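Local coordinates for mucosa-associated lymphoid tissue lymphoma translocation protein 1 (Isoform 2) (Homo sapiens, PDB 3BFO), which is a paracaspase, a cysteine endopeptidase probably acting in a ubiquitin-linked signalling pathway, the fragment here being its second C2-type immunoglobulin-like domain, at residues A[32-37]-A[68-73]; A[8-13]-A[76-81]; A[4-9]-A[25-30]. All blocks are in the same frame, centred on the assembly; numbering follows the deposited sequence. Where two conformers were deposited one is given.

Contact 1 of 3, residues A[32-37]-A[68-73]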
ATOM      1  N   ILE A  32       9.272  -8.458  13.397  1.00 14.94           N
ATOM      2  CA  ILE A  32       8.175  -8.543  12.440  1.00 14.84           C
ATOM      3  C   ILE A  32       7.912  -7.169  11.813  1.00 13.63           C
ATOM      4  O   ILE A  32       7.796  -6.182  12.510  1.00 15.87           O
ATOM      5  CB  ILE A  32       6.921  -9.056  13.118  1.00 15.55           C
ATOM      6  CG1 ILE A  32       7.087 -10.449  13.656  1.00 19.06           C
ATOM      7  CG2 ILE A  32       5.677  -8.963  12.224  1.00 17.84           C
ATOM      8  CD1 ILE A  32       6.100 -10.707  14.758  1.00 20.30           C
ATOM      9  N   PRO A  33       7.842  -7.078  10.484  1.00 13.60           N
ATOM     10  CA  PRO A  33       7.584  -5.774   9.842  1.00 13.54           C
ATOM     11  C   PRO A  33       6.253  -5.170  10.207  1.00 12.22           C
ATOM     12  O   PRO A  33       5.243  -5.873  10.355  1.00 14.66           O
ATOM     13  CB  PRO A  33       7.668  -6.077   8.357  1.00 15.54           C
ATOM     14  CG  PRO A  33       8.521  -7.330   8.290  1.00 18.99           C
ATOM     15  CD  PRO A  33       8.175  -8.113   9.501  1.00 16.26           C
ATOM     16  N   HIS A  34       6.259  -3.844  10.274  1.00 12.09           N
ATOM     17  CA  HIS A  34       5.088  -2.996  10.336  1.00 12.80           C
ATOM     18  C   HIS A  34       4.920  -2.283   8.996  1.00 11.37           C
ATOM     19  O   HIS A  34       5.849  -2.175   8.201  1.00 12.31           O
ATOM     20  CB  HIS A  34       5.320  -1.936  11.406  1.00 15.61           C
ATOM     21  CG  HIS A  34       5.409  -2.486  12.774  1.00 20.00           C
ATOM     22  ND1 HIS A  34       6.589  -2.904  13.356  1.00 24.54           N
ATOM     23  CD2 HIS A  34       4.446  -2.655  13.705  1.00 20.75           C
ATOM     24  CE1 HIS A  34       6.344  -3.299  14.595  1.00 24.31           C
ATOM     25  NE2 HIS A  34       5.046  -3.180  14.827  1.00 27.40           N
ATOM     26  N   TYR A  35       3.687  -1.798   8.817  1.00 12.27           N
ATOM     27  CA  TYR A  35       3.272  -1.238   7.513  1.00 11.45           C
ATOM     28  C   TYR A  35       2.577   0.102   7.758  1.00 12.61           C
ATOM     29  O   TYR A  35       1.858   0.278   8.747  1.00 13.21           O
ATOM     30  CB  TYR A  35       2.234  -2.176   6.851  1.00 12.28           C
ATOM     31  CG  TYR A  35       2.789  -3.560   6.581  1.00 11.84           C
ATOM     32  CD1 TYR A  35       3.392  -3.881   5.372  1.00 12.43           C
ATOM     33  CD2 TYR A  35       2.785  -4.522   7.587  1.00 12.83           C
ATOM     34  CE1 TYR A  35       3.953  -5.130   5.178  1.00 12.99           C
ATOM     35  CE2 TYR A  35       3.354  -5.744   7.430  1.00 14.38           C
ATOM     36  CZ  TYR A  35       3.952  -6.063   6.210  1.00 12.48           C
ATOM     37  OH  TYR A  35       4.541  -7.314   6.049  1.00 14.77           O
ATOM     38  N   GLN A  36       2.717   0.996   6.787  1.00 11.83           N
ATOM     39  CA  GLN A  36       1.908   2.220   6.787  1.00 11.67           C
ATOM     40  C   GLN A  36       1.724   2.643   5.322  1.00 12.23           C
ATOM     41  O   GLN A  36       2.697   2.843   4.619  1.00 12.12           O
ATOM     42  CB  GLN A  36       2.592   3.339   7.566  1.00 13.82           C
ATOM     43  CG  GLN A  36       1.829   4.716   7.454  1.00 14.85           C
ATOM     44  CD  GLN A  36       0.423   4.712   8.016  1.00 14.26           C
ATOM     45  OE1 GLN A  36       0.177   4.431   9.183  1.00 17.84           O
ATOM     46  NE2 GLN A  36      -0.526   5.008   7.156  1.00 16.68           N
ATOM     47  N   TRP A  37       0.459   2.748   4.896  1.00 11.26           N
ATOM     48  CA  TRP A  37       0.168   3.140   3.535  1.00 12.14           C
ATOM     49  C   TRP A  37       0.109   4.649   3.379  1.00 13.57           C
ATOM     50  O   TRP A  37      -0.270   5.391   4.290  1.00 14.37           O
ATOM     51  CB  TRP A  37      -1.200   2.572   3.107  1.00 13.01           C
ATOM     52  CG  TRP A  37      -1.125   1.084   2.841  1.00 11.74           C
ATOM     53  CD1 TRP A  37      -1.357   0.077   3.732  1.00 12.11           C
ATOM     54  CD2 TRP A  37      -0.724   0.464   1.630  1.00 12.19           C
ATOM     55  NE1 TRP A  37      -1.154  -1.162   3.128  1.00 12.13           N
ATOM     56  CE2 TRP A  37      -0.750  -0.931   1.846  1.00 11.26           C
ATOM     57  CE3 TRP A  37      -0.383   0.924   0.377  1.00 12.48           C
ATOM     58  CZ2 TRP A  37      -0.412  -1.863   0.836  1.00 13.16           C
ATOM     59  CZ3 TRP A  37      -0.029   0.006  -0.607  1.00 13.43           C
ATOM     60  CH2 TRP A  37      -0.029  -1.364  -0.377  1.00 13.08           C
ATOM     61  N   HIS A  68       5.112   2.055   3.370  1.00 12.14           N
ATOM     62  CA  HIS A  68       6.379   2.035   4.103  1.00 12.34           C
ATOM     63  C   HIS A  68       6.380   0.835   5.016  1.00 11.76           C
ATOM     64  O   HIS A  68       5.435   0.626   5.781  1.00 13.21           O
ATOM     65  CB  HIS A  68       6.550   3.321   4.920  1.00 13.19           C
ATOM     66  CG  HIS A  68       7.876   3.406   5.587  1.00 13.83           C
ATOM     67  ND1 HIS A  68       9.049   3.520   4.883  1.00 15.24           N
ATOM     68  CD2 HIS A  68       8.235   3.348   6.893  1.00 14.69           C
ATOM     69  CE1 HIS A  68      10.073   3.590   5.715  1.00 16.32           C
ATOM     70  NE2 HIS A  68       9.616   3.444   6.944  1.00 14.53           N
ATOM     71  N   VAL A  69       7.433   0.025   4.906  1.00 11.63           N
ATOM     72  CA  VAL A  69       7.532  -1.220   5.656  1.00 12.13           C
ATOM     73  C   VAL A  69       8.754  -1.122   6.545  1.00 11.93           C
ATOM     74  O   VAL A  69       9.817  -0.719   6.103  1.00 13.72           O
ATOM     75  CB  VAL A  69       7.647  -2.423   4.710  1.00 12.74           C
ATOM     76  CG1 VAL A  69       7.616  -3.696   5.482  1.00 15.83           C
ATOM     77  CG2 VAL A  69       6.496  -2.414   3.706  1.00 13.92           C
ATOM     78  N   TYR A  70       8.602  -1.441   7.842  1.00 11.69           N
ATOM     79  CA  TYR A  70       9.703  -1.086   8.739  1.00 11.56           C
ATOM     80  C   TYR A  70       9.709  -1.916  10.003  1.00 11.78           C
ATOM     81  O   TYR A  70       8.654  -2.431  10.460  1.00 12.44           O
ATOM     82  CB  TYR A  70       9.632   0.413   9.117  1.00 13.03           C
ATOM     83  CG  TYR A  70       8.430   0.797   9.927  1.00 12.84           C
ATOM     84  CD1 TYR A  70       8.523   0.955  11.305  1.00 13.69           C
ATOM     85  CD2 TYR A  70       7.172   0.963   9.336  1.00 13.53           C
ATOM     86  CE1 TYR A  70       7.444   1.289  12.047  1.00 15.31           C
ATOM     87  CE2 TYR A  70       6.071   1.317  10.086  1.00 13.10           C
ATOM     88  CZ  TYR A  70       6.209   1.447  11.442  1.00 14.57           C
ATOM     89  OH  TYR A  70       5.140   1.763  12.221  1.00 16.05           O
ATOM     90  N   ASN A  71      10.881  -2.000  10.594  1.00 12.46           N
ATOM     91  CA  ASN A  71      10.988  -2.460  11.971  1.00 12.42           C
ATOM     92  C   ASN A  71      12.019  -1.584  12.663  1.00 12.42           C
ATOM     93  O   ASN A  71      12.305  -0.492  12.195  1.00 13.56           O
ATOM     94  CB  ASN A  71      11.272  -3.949  12.028  1.00 12.67           C
ATOM     95  CG  ASN A  71      12.589  -4.341  11.405  1.00 12.61           C
ATOM     96  OD1 ASN A  71      13.479  -3.508  11.228  1.00 13.29           O
ATOM     97  ND2 ASN A  71      12.749  -5.625  11.099  1.00 13.87           N
ATOM     98  N   ASP A  72      12.509  -2.003  13.844  1.00 12.38           N
ATOM     99  CA  ASP A  72      13.438  -1.182  14.605  1.00 13.02           C
ATOM    100  C   ASP A  72      14.875  -1.243  14.134  1.00 13.62           C
ATOM    101  O   ASP A  72      15.745  -0.694  14.798  1.00 14.48           O
ATOM    102  CB  ASP A  72      13.282  -1.489  16.115  1.00 14.24           C
ATOM    103  CG  ASP A  72      13.732  -2.878  16.488  1.00 15.53           C
ATOM    104  OD1 ASP A  72      14.279  -3.579  15.619  1.00 17.62           O
ATOM    105  OD2 ASP A  72      13.605  -3.239  17.688  1.00 18.04           O
ATOM    106  N   ARG A  73      15.138  -1.854  12.971  0.50 13.37           N
ATOM    107  CA  ARG A  73      16.461  -1.770  12.347  0.50 13.79           C
ATOM    108  C   ARG A  73      16.449  -1.235  10.922  0.50 14.62           C
ATOM    109  O   ARG A  73      17.332  -0.487  10.493  0.50 13.98           O
ATOM    110  CB  ARG A  73      17.168  -3.121  12.348  0.50 13.86           C
ATOM    111  CG  ARG A  73      18.634  -3.017  11.892  0.50 14.50           C
ATOM    112  CD  ARG A  73      19.272  -4.334  11.753  0.50 16.45           C
ATOM    113  NE  ARG A  73      18.968  -4.934  10.455  0.50 15.88           N
ATOM    114  CZ  ARG A  73      19.478  -6.077  10.017  0.50 16.32           C
ATOM    115  NH1 ARG A  73      20.245  -6.828  10.797  0.50 18.42           N
ATOM    116  NH2 ARG A  73      19.118  -6.522   8.847  0.50 17.01           N
TER
HETATM  117  O   HOH W   1       2.648   1.519  11.178  1.00 18.55           O

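Contact 2 of 3, residues A[8-13]-A[76-81]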
ATOM      1  N   VAL A   8       5.931  -9.213  -1.524  1.00 18.14           N
ATOM      2  CA  VAL A   8       4.731  -9.001  -2.364  1.00 17.85           C
ATOM      3  C   VAL A   8       4.634  -7.496  -2.500  1.00 16.79           C
ATOM      4  O   VAL A   8       4.531  -6.757  -1.506  1.00 16.30           O
ATOM      5  CB  VAL A   8       3.443  -9.554  -1.778  1.00 18.51           C
ATOM      6  CG1 VAL A   8       2.214  -9.202  -2.663  1.00 20.24           C
ATOM      7  CG2 VAL A   8       3.525 -11.059  -1.586  1.00 20.24           C
ATOM      8  N   GLU A   9       4.749  -7.039  -3.752  1.00 17.73           N
ATOM      9  CA  GLU A   9       4.668  -5.659  -4.156  1.00 19.03           C
ATOM     10  C   GLU A   9       3.222  -5.323  -4.577  1.00 18.59           C
ATOM     11  O   GLU A   9       2.568  -6.167  -5.192  1.00 21.45           O
ATOM     12  CB  GLU A   9       5.662  -5.321  -5.276  1.00 20.31           C
ATOM     13  CG  GLU A   9       7.083  -5.341  -4.801  1.00 20.33           C
ATOM     14  CD  GLU A   9       7.567  -4.081  -4.039  1.00 20.12           C
ATOM     15  OE1 GLU A   9       6.793  -3.169  -3.766  1.00 24.32           O
ATOM     16  OE2 GLU A   9       8.797  -4.029  -3.730  1.00 23.15           O
ATOM     17  N   PRO A  10       2.724  -4.084  -4.308  1.00 18.26           N
ATOM     18  CA  PRO A  10       1.413  -3.694  -4.791  1.00 18.80           C
ATOM     19  C   PRO A  10       1.446  -3.602  -6.323  1.00 19.25           C
ATOM     20  O   PRO A  10       2.514  -3.513  -6.925  1.00 19.98           O
ATOM     21  CB  PRO A  10       1.166  -2.328  -4.127  1.00 17.96           C
ATOM     22  CG  PRO A  10       2.541  -1.784  -3.842  1.00 18.69           C
ATOM     23  CD  PRO A  10       3.404  -3.003  -3.580  1.00 17.80           C
ATOM     24  N   THR A  11       0.239  -3.605  -6.895  1.00 20.33           N
ATOM     25  CA  THR A  11      -0.025  -3.553  -8.334  1.00 21.50           C
ATOM     26  C   THR A  11      -0.872  -2.316  -8.702  1.00 19.10           C
ATOM     27  O   THR A  11      -1.833  -1.982  -8.012  1.00 21.28           O
ATOM     28  CB  THR A  11      -0.804  -4.803  -8.843  1.00 22.47           C
ATOM     29  OG1 THR A  11      -0.137  -6.014  -8.399  1.00 27.38           O
ATOM     30  CG2 THR A  11      -0.844  -4.852 -10.380  1.00 27.80           C
ATOM     31  N   SER A  12      -0.481  -1.644  -9.804  1.00 20.83           N
ATOM     32  CA  SER A  12      -1.321  -0.577 -10.353  1.00 19.21           C
ATOM     33  C   SER A  12      -2.616  -1.189 -10.889  1.00 19.19           C
ATOM     34  O   SER A  12      -2.674  -2.386 -11.222  1.00 21.12           O
ATOM     35  CB  SER A  12      -0.589   0.127 -11.496  1.00 20.73           C
ATOM     36  OG  SER A  12       0.484   0.928 -11.009  1.00 25.64           O
ATOM     37  N   GLN A  13      -3.655  -0.367 -10.906  1.00 18.24           N
ATOM     38  CA  GLN A  13      -4.991  -0.819 -11.315  1.00 18.25           C
ATOM     39  C   GLN A  13      -5.630   0.314 -12.084  1.00 19.01           C
ATOM     40  O   GLN A  13      -5.437   1.501 -11.793  1.00 19.11           O
ATOM     41  CB  GLN A  13      -5.893  -1.176 -10.141  1.00 18.04           C
ATOM     42  CG  GLN A  13      -5.436  -2.339  -9.218  1.00 19.08           C
ATOM     43  CD  GLN A  13      -5.583  -3.681  -9.855  1.00 20.01           C
ATOM     44  OE1 GLN A  13      -6.276  -3.860 -10.875  1.00 20.78           O
ATOM     45  NE2 GLN A  13      -4.936  -4.682  -9.258  1.00 20.89           N
ATOM     46  N   GLN A  76      11.972  -0.354   4.220  1.00 14.52           N
ATOM     47  CA  GLN A  76      11.909  -0.345   2.789  1.00 15.91           C
ATOM     48  C   GLN A  76      10.572   0.300   2.430  1.00 13.89           C
ATOM     49  O   GLN A  76       9.571   0.092   3.065  1.00 18.07           O
ATOM     50  CB  GLN A  76      11.943  -1.796   2.262  1.00 16.78           C
ATOM     51  CG  GLN A  76      13.291  -2.504   2.331  1.00 20.62           C
ATOM     52  CD  GLN A  76      13.344  -3.852   1.592  1.00 21.23           C
ATOM     53  OE1 GLN A  76      12.303  -4.414   1.194  1.00 21.56           O
ATOM     54  NE2 GLN A  76      14.572  -4.352   1.360  1.00 23.74           N
ATOM     55  N   ASP A  77      10.588   0.991   1.258  1.00 16.52           N
ATOM     56  CA  ASP A  77       9.335   1.469   0.660  1.00 16.74           C
ATOM     57  C   ASP A  77       8.967   0.526  -0.480  1.00 15.74           C
ATOM     58  O   ASP A  77       9.826   0.120  -1.298  1.00 19.19           O
ATOM     59  CB  ASP A  77       9.478   2.903   0.099  1.00 17.98           C
ATOM     60  CG  ASP A  77       9.528   3.924   1.219  1.00 20.12           C
ATOM     61  OD1 ASP A  77       8.869   3.750   2.282  1.00 22.83           O
ATOM     62  OD2 ASP A  77      10.247   4.904   1.039  1.00 28.56           O
ATOM     63  N   SER A  78       7.672   0.206  -0.553  1.00 16.72           N
ATOM     64  CA  SER A  78       7.197  -0.528  -1.701  1.00 17.71           C
ATOM     65  C   SER A  78       7.382   0.309  -2.902  1.00 19.73           C
ATOM     66  O   SER A  78       7.540   1.537  -2.860  1.00 21.70           O
ATOM     67  CB  SER A  78       5.712  -0.856  -1.591  1.00 17.12           C
ATOM     68  OG  SER A  78       4.869   0.300  -1.807  1.00 16.93           O
ATOM     69  N   LYS A  79       7.253  -0.365  -4.030  1.00 17.48           N
ATOM     70  CA  LYS A  79       7.050   0.319  -5.290  1.00 20.86           C
ATOM     71  C   LYS A  79       5.839   1.290  -5.182  1.00 19.63           C
ATOM     72  O   LYS A  79       4.857   1.018  -4.453  1.00 20.82           O
ATOM     73  CB  LYS A  79       6.824  -0.681  -6.443  1.00 25.38           C
ATOM     74  CG  LYS A  79       8.082  -0.965  -7.227  1.00 31.07           C
ATOM     75  CD  LYS A  79       9.072  -1.889  -6.551  1.00 35.43           C
ATOM     76  CE  LYS A  79      10.467  -1.541  -6.977  1.00 35.99           C
ATOM     77  NZ  LYS A  79      11.305  -2.742  -7.256  1.00 39.51           N
ATOM     78  N   LYS A  80       5.931   2.398  -5.954  1.00 21.31           N
ATOM     79  CA  LYS A  80       4.835   3.326  -6.082  1.00 22.11           C
ATOM     80  C   LYS A  80       3.967   2.805  -7.235  1.00 19.51           C
ATOM     81  O   LYS A  80       4.438   2.471  -8.329  1.00 26.34           O
ATOM     82  CB  LYS A  80       5.285   4.758  -6.363  1.00 23.53           C
ATOM     83  CG  LYS A  80       5.535   5.696  -5.154  1.00 26.21           C
ATOM     84  CD  LYS A  80       5.864   7.151  -5.647  1.00 25.21           C
ATOM     85  CE  LYS A  80       5.791   8.106  -4.458  1.00 28.76           C
ATOM     86  N   VAL A  81       2.666   2.798  -6.941  1.00 20.38           N
ATOM     87  CA  VAL A  81       1.672   2.310  -7.882  1.00 20.11           C
ATOM     88  C   VAL A  81       0.614   3.361  -8.045  1.00 22.70           C
ATOM     89  O   VAL A  81       0.380   4.213  -7.220  1.00 20.17           O
ATOM     90  CB  VAL A  81       1.024   0.960  -7.518  1.00 22.69           C
ATOM     91  CG1 VAL A  81       2.056  -0.184  -7.509  1.00 23.46           C
ATOM     92  CG2 VAL A  81       0.256   1.048  -6.248  1.00 24.07           C
TER
HETATM   93  O   HOH W   2      10.331  -2.191  -2.845  1.00 21.58           O

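Contact 3 of 3, residues A[4-9]-A[25-30]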
ATOM      1  N   LEU A   4      14.720  -7.427   6.805  1.00 19.01           N
ATOM      2  CA  LEU A   4      13.384  -7.007   6.381  1.00 17.10           C
ATOM      3  C   LEU A   4      13.418  -6.952   4.884  1.00 16.47           C
ATOM      4  O   LEU A   4      14.308  -6.332   4.256  1.00 18.90           O
ATOM      5  CB  LEU A   4      13.064  -5.651   6.987  1.00 18.40           C
ATOM      6  CG  LEU A   4      11.692  -5.125   6.656  1.00 16.65           C
ATOM      7  CD1 LEU A   4      11.186  -4.254   7.804  1.00 18.38           C
ATOM      8  CD2 LEU A   4      11.686  -4.327   5.366  1.00 21.60           C
ATOM      9  N   GLN A   5      12.442  -7.594   4.255  1.00 16.56           N
ATOM     10  CA  GLN A   5      12.403  -7.604   2.800  1.00 17.69           C
ATOM     11  C   GLN A   5      10.947  -7.677   2.297  1.00 17.08           C
ATOM     12  O   GLN A   5      10.198  -8.564   2.693  1.00 17.58           O
ATOM     13  CB  GLN A   5      13.195  -8.818   2.272  1.00 19.65           C
ATOM     14  CG  GLN A   5      13.151  -8.909   0.749  1.00 21.52           C
ATOM     15  CD  GLN A   5      13.730  -7.689   0.088  1.00 23.27           C
ATOM     16  OE1 GLN A   5      14.889  -7.302   0.343  1.00 24.93           O
ATOM     17  NE2 GLN A   5      12.949  -7.074  -0.800  1.00 24.10           N
ATOM     18  N   ILE A   6      10.585  -6.766   1.430  1.00 16.93           N
ATOM     19  CA  ILE A   6       9.265  -6.813   0.780  1.00 16.29           C
ATOM     20  C   ILE A   6       9.314  -7.945  -0.263  1.00 16.60           C
ATOM     21  O   ILE A   6      10.203  -7.969  -1.186  1.00 20.82           O
ATOM     22  CB  ILE A   6       8.931  -5.460   0.111  1.00 16.79           C
ATOM     23  CG1 ILE A   6       8.783  -4.386   1.208  1.00 17.23           C
ATOM     24  CG2 ILE A   6       7.601  -5.574  -0.705  1.00 17.57           C
ATOM     25  CD1 ILE A   6       8.555  -3.028   0.679  1.00 15.80           C
ATOM     26  N   CYS A   7       8.318  -8.828  -0.161  0.50 17.03           N
ATOM     27  CA  CYS A   7       8.222  -9.970  -1.071  0.50 18.36           C
ATOM     28  C   CYS A   7       7.028  -9.834  -1.986  0.50 19.08           C
ATOM     29  O   CYS A   7       7.088 -10.334  -3.105  0.50 17.11           O
ATOM     30  CB  CYS A   7       8.120 -11.239  -0.258  0.50 19.17           C
ATOM     31  SG  CYS A   7       9.697 -11.545   0.594  0.50 21.12           S
ATOM     32  N   VAL A   8       5.931  -9.213  -1.524  1.00 18.14           N
ATOM     33  CA  VAL A   8       4.731  -9.001  -2.364  1.00 17.85           C
ATOM     34  C   VAL A   8       4.634  -7.496  -2.500  1.00 16.79           C
ATOM     35  O   VAL A   8       4.531  -6.757  -1.506  1.00 16.30           O
ATOM     36  CB  VAL A   8       3.443  -9.554  -1.778  1.00 18.51           C
ATOM     37  CG1 VAL A   8       2.214  -9.202  -2.663  1.00 20.24           C
ATOM     38  CG2 VAL A   8       3.525 -11.059  -1.586  1.00 20.24           C
ATOM     39  N   GLU A   9       4.749  -7.039  -3.752  1.00 17.73           N
ATOM     40  CA  GLU A   9       4.668  -5.659  -4.156  1.00 19.03           C
ATOM     41  C   GLU A   9       3.222  -5.323  -4.577  1.00 18.59           C
ATOM     42  O   GLU A   9       2.568  -6.167  -5.192  1.00 21.45           O
ATOM     43  CB  GLU A   9       5.662  -5.321  -5.276  1.00 20.31           C
ATOM     44  CG  GLU A   9       7.083  -5.341  -4.801  1.00 20.33           C
ATOM     45  CD  GLU A   9       7.567  -4.081  -4.039  1.00 20.12           C
ATOM     46  OE1 GLU A   9       6.793  -3.169  -3.766  1.00 24.32           O
ATOM     47  OE2 GLU A   9       8.797  -4.029  -3.730  1.00 23.15           O
ATOM     48  N   CYS A  25       0.846  -5.301   0.241  1.00 12.83           N
ATOM     49  CA  CYS A  25       2.313  -5.303   0.380  1.00 12.79           C
ATOM     50  C   CYS A  25       2.600  -6.265   1.503  1.00 13.00           C
ATOM     51  O   CYS A  25       2.019  -6.155   2.565  1.00 14.02           O
ATOM     52  CB  CYS A  25       2.773  -3.863   0.697  1.00 14.18           C
ATOM     53  SG  CYS A  25       4.587  -3.802   0.858  1.00 15.10           S
ATOM     54  N   VAL A  26       3.491  -7.244   1.263  1.00 14.20           N
ATOM     55  CA  VAL A  26       3.833  -8.234   2.281  1.00 14.94           C
ATOM     56  C   VAL A  26       5.327  -8.308   2.400  1.00 14.86           C
ATOM     57  O   VAL A  26       6.013  -8.412   1.378  1.00 15.95           O
ATOM     58  CB  VAL A  26       3.307  -9.637   1.945  1.00 16.81           C
ATOM     59  CG1 VAL A  26       3.599 -10.620   3.121  1.00 19.10           C
ATOM     60  CG2 VAL A  26       1.842  -9.600   1.626  1.00 18.70           C
ATOM     61  N   ALA A  27       5.836  -8.236   3.610  1.00 15.15           N
ATOM     62  CA  ALA A  27       7.249  -8.330   3.873  1.00 15.62           C
ATOM     63  C   ALA A  27       7.507  -9.451   4.857  1.00 15.30           C
ATOM     64  O   ALA A  27       6.626  -9.844   5.617  1.00 16.70           O
ATOM     65  CB  ALA A  27       7.789  -7.023   4.440  1.00 15.66           C
ATOM     66  N   VAL A  28       8.745  -9.934   4.855  1.00 17.26           N
ATOM     67  CA  VAL A  28       9.267 -10.821   5.875  1.00 18.40           C
ATOM     68  C   VAL A  28      10.363 -10.067   6.649  1.00 17.23           C
ATOM     69  O   VAL A  28      10.832  -9.019   6.236  1.00 17.19           O
ATOM     70  CB  VAL A  28       9.842 -12.132   5.244  1.00 20.61           C
ATOM     71  CG1 VAL A  28       8.751 -12.929   4.512  1.00 25.47           C
ATOM     72  CG2 VAL A  28      11.012 -11.820   4.287  1.00 22.46           C
ATOM     73  N   GLY A  29      10.723 -10.595   7.800  1.00 19.33           N
ATOM     74  CA  GLY A  29      11.797 -10.021   8.587  1.00 18.58           C
ATOM     75  C   GLY A  29      11.571 -10.285  10.047  1.00 17.09           C
ATOM     76  O   GLY A  29      10.456 -10.592  10.478  1.00 17.39           O
ATOM     77  N   SER A  30      12.637 -10.119  10.817  1.00 16.50           N
ATOM     78  CA  SER A  30      12.491 -10.156  12.266  1.00 17.36           C
ATOM     79  C   SER A  30      13.405  -9.085  12.812  1.00 16.72           C
ATOM     80  O   SER A  30      14.624  -9.136  12.503  1.00 18.79           O
ATOM     81  CB  SER A  30      12.935 -11.542  12.779  1.00 18.43           C
ATOM     82  OG  SER A  30      12.824 -11.604  14.198  1.00 22.61           O
TER

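Contact 1 of 3, residues A[32-37]-A[68-73]
His34 and Tyr70 are neighbours across two antiparallel strands, 34-39 and 63-70, which are the C and F strands of the immunoglobulin sandwich. His34 with Tyr70 and Gln36 with His68 are hydrogen-bonded pairs, each closed by two backbone bonds, and Tyr35 with Val69 is the non-hydrogen-bonded pair between them. The straightest of the four bonds runs from His34 N to Tyr70 O, 2.8 Å long with 172° at the hydrogen.

The tight side is the buried one. Tyr35 and Val69 run alongside each other into the core. Val69 CG2 comes obliquely to the phenol ring, 3.8 Å from Tyr35 CD1, while the other methyl, Val69 CG1, is 3.7 Å from Pro33 CB. Strand 21-28 of the opposite sheet closes this face: Cys25 and Ala27 pack on Val69, and Tyr35 OH hydrogen-bonds to Ala27 N, giving the buried hydroxyl a partner.

The other face is looser and wetter. Tyr70 holds CG between its own backbone N and carbonyl carbon (chi1 65°), and its ring lies back over the neighbouring strand. One ring face rests on His34 CB, a CH-pi contact with that carbon 3.7 Å from the ring centroid. The exposed imidazole itself slides off: the ring planes are only 27° apart, but the His34 and Tyr70 centroids are 5.4 Å apart, leaving little of one ring over the other. His68, on the same face, bonds through ND1 to Asp77. A water in the plane of the Tyr70 ring bridges Tyr70 OH, at 2.7 Å, and Tyr35 O, to which it donates at 2.8 Å.

Contact 2 of 3, residues A[8-13]-A[76-81]
From Glu9 to Ser12 the backbone runs almost parallel to that of Ser78 to Val81, the two directions 12° apart, and closes in from 6.2 Å between the CA atoms of Glu9 and Ser78 to 4.8 Å between those of Ser12 and Val81. The one direct hydrogen bond between the segments uses a side chain: Lys79 N donates to Glu9 OE1 at 2.9 Å, on the syn side of the carboxylate but 33° out of its plane. In Glu9 a bend at chi2 (-80°) places CD beside Lys79, close to its N and CD. Its second oxygen, OE2, takes a hydrogen bond of 2.6 Å from a water that also donates to Asp77 O. The lysine's aliphatic part crosses the carboxylate obliquely, with Lys79 CD 3.6 Å from Glu9 OE2; its NZ stays beyond salt-bridge range. An alanine in place of Glu9 would probably leave Lys79 N without its acceptor across the contact, the water with Asp77 O but not its carboxylate partner, and Lys79 CD without the group it lies against.

This is where the first strand of the immunoglobulin fold changes sheets: strand 5-8 pairs with 21-28, whereas 13-15 runs parallel to 75-85. Pro10 sits in the crossing with its ring turned inward, CD 3.7 Å from Ser78 CB, and Leu23 packs on it from strand 21-28. Val81 CG1 packs against the same residue, 3.4 Å from Pro10 O. Ser78 OG donates to Lys79 O and is also bonded to Cys67 N. Beyond Pro10, Ser12 OG passes 3.5 Å from Val81 CB and hydrogen-bonds to Glu82 N.

Contact 3 of 3, residues A[4-9]-A[25-30]
Ile6 and Cys25 meet on the buried face of these two strands, the methyl Ile6 CG2 lying 3.8 Å from Cys25 SG. CG2 is the branch anti to the backbone N, while CG1 lies beside that N (chi1 -66°), 4.3 Å from Ala27 CB. Val69 of strand 63-70 packs on all three residues, and Cys25 also touches Cys67, so this small apolar patch belongs to the core between the sheets.

Ile6 and Ala27 form the non-hydrogen-bonded pair, their CA atoms just 4.0 Å apart. On the opposite face Val8 and Val26 stand flank to flank, with Val8 CB 3.7 Å from Val26 CB. Between these two pairs the register slips by one residue. Cys7 and Val8 both face Val26, a classic beta bulge in the A strand of the immunoglobulin fold where it pairs with strand B. Val26 O is gripped twice, by Cys7 N at 2.8 Å and by Val8 N at 3.0 Å; Cys7 is turned to psi -32° to bring the two N-H groups onto one acceptor. Val26 N answers by donating to Val8 O.

Gln5 and Val28 bond in both directions, N to O. Just past them, Gly29 passes close by Leu4, and a side chain on the glycine would run into Leu4 CA. At the polar edge the Gln5 side chain bends along its own strand toward the next residue, and NE2 donates to Ile6 O at 2.9 Å. Gln5 OE1 is held by Gln76 NE2, and Gln76 OE1 in turn accepts from Ile6 N.

Starting at the N terminus, strand 5-8 enters contact 3, whose loop closes first, after 15 intervening residues, when strand 21-28 returns alongside it. Contact 2 opens from the same stretch, sharing Val8 and Glu9, but waits for strand 75-85 and so spans most of the domain. Contact 1 opens after contact 3 has closed and lies wholly within the span of contact 2. Contact 3 pairs strands of one sheet, contact 1 strands of the other, and contact 2 fastens the crossing between the sheets. Contacts 1 and 2 also touch directly: Val69 N bonds to Gln76 O, and Trp37 packs on Pro10.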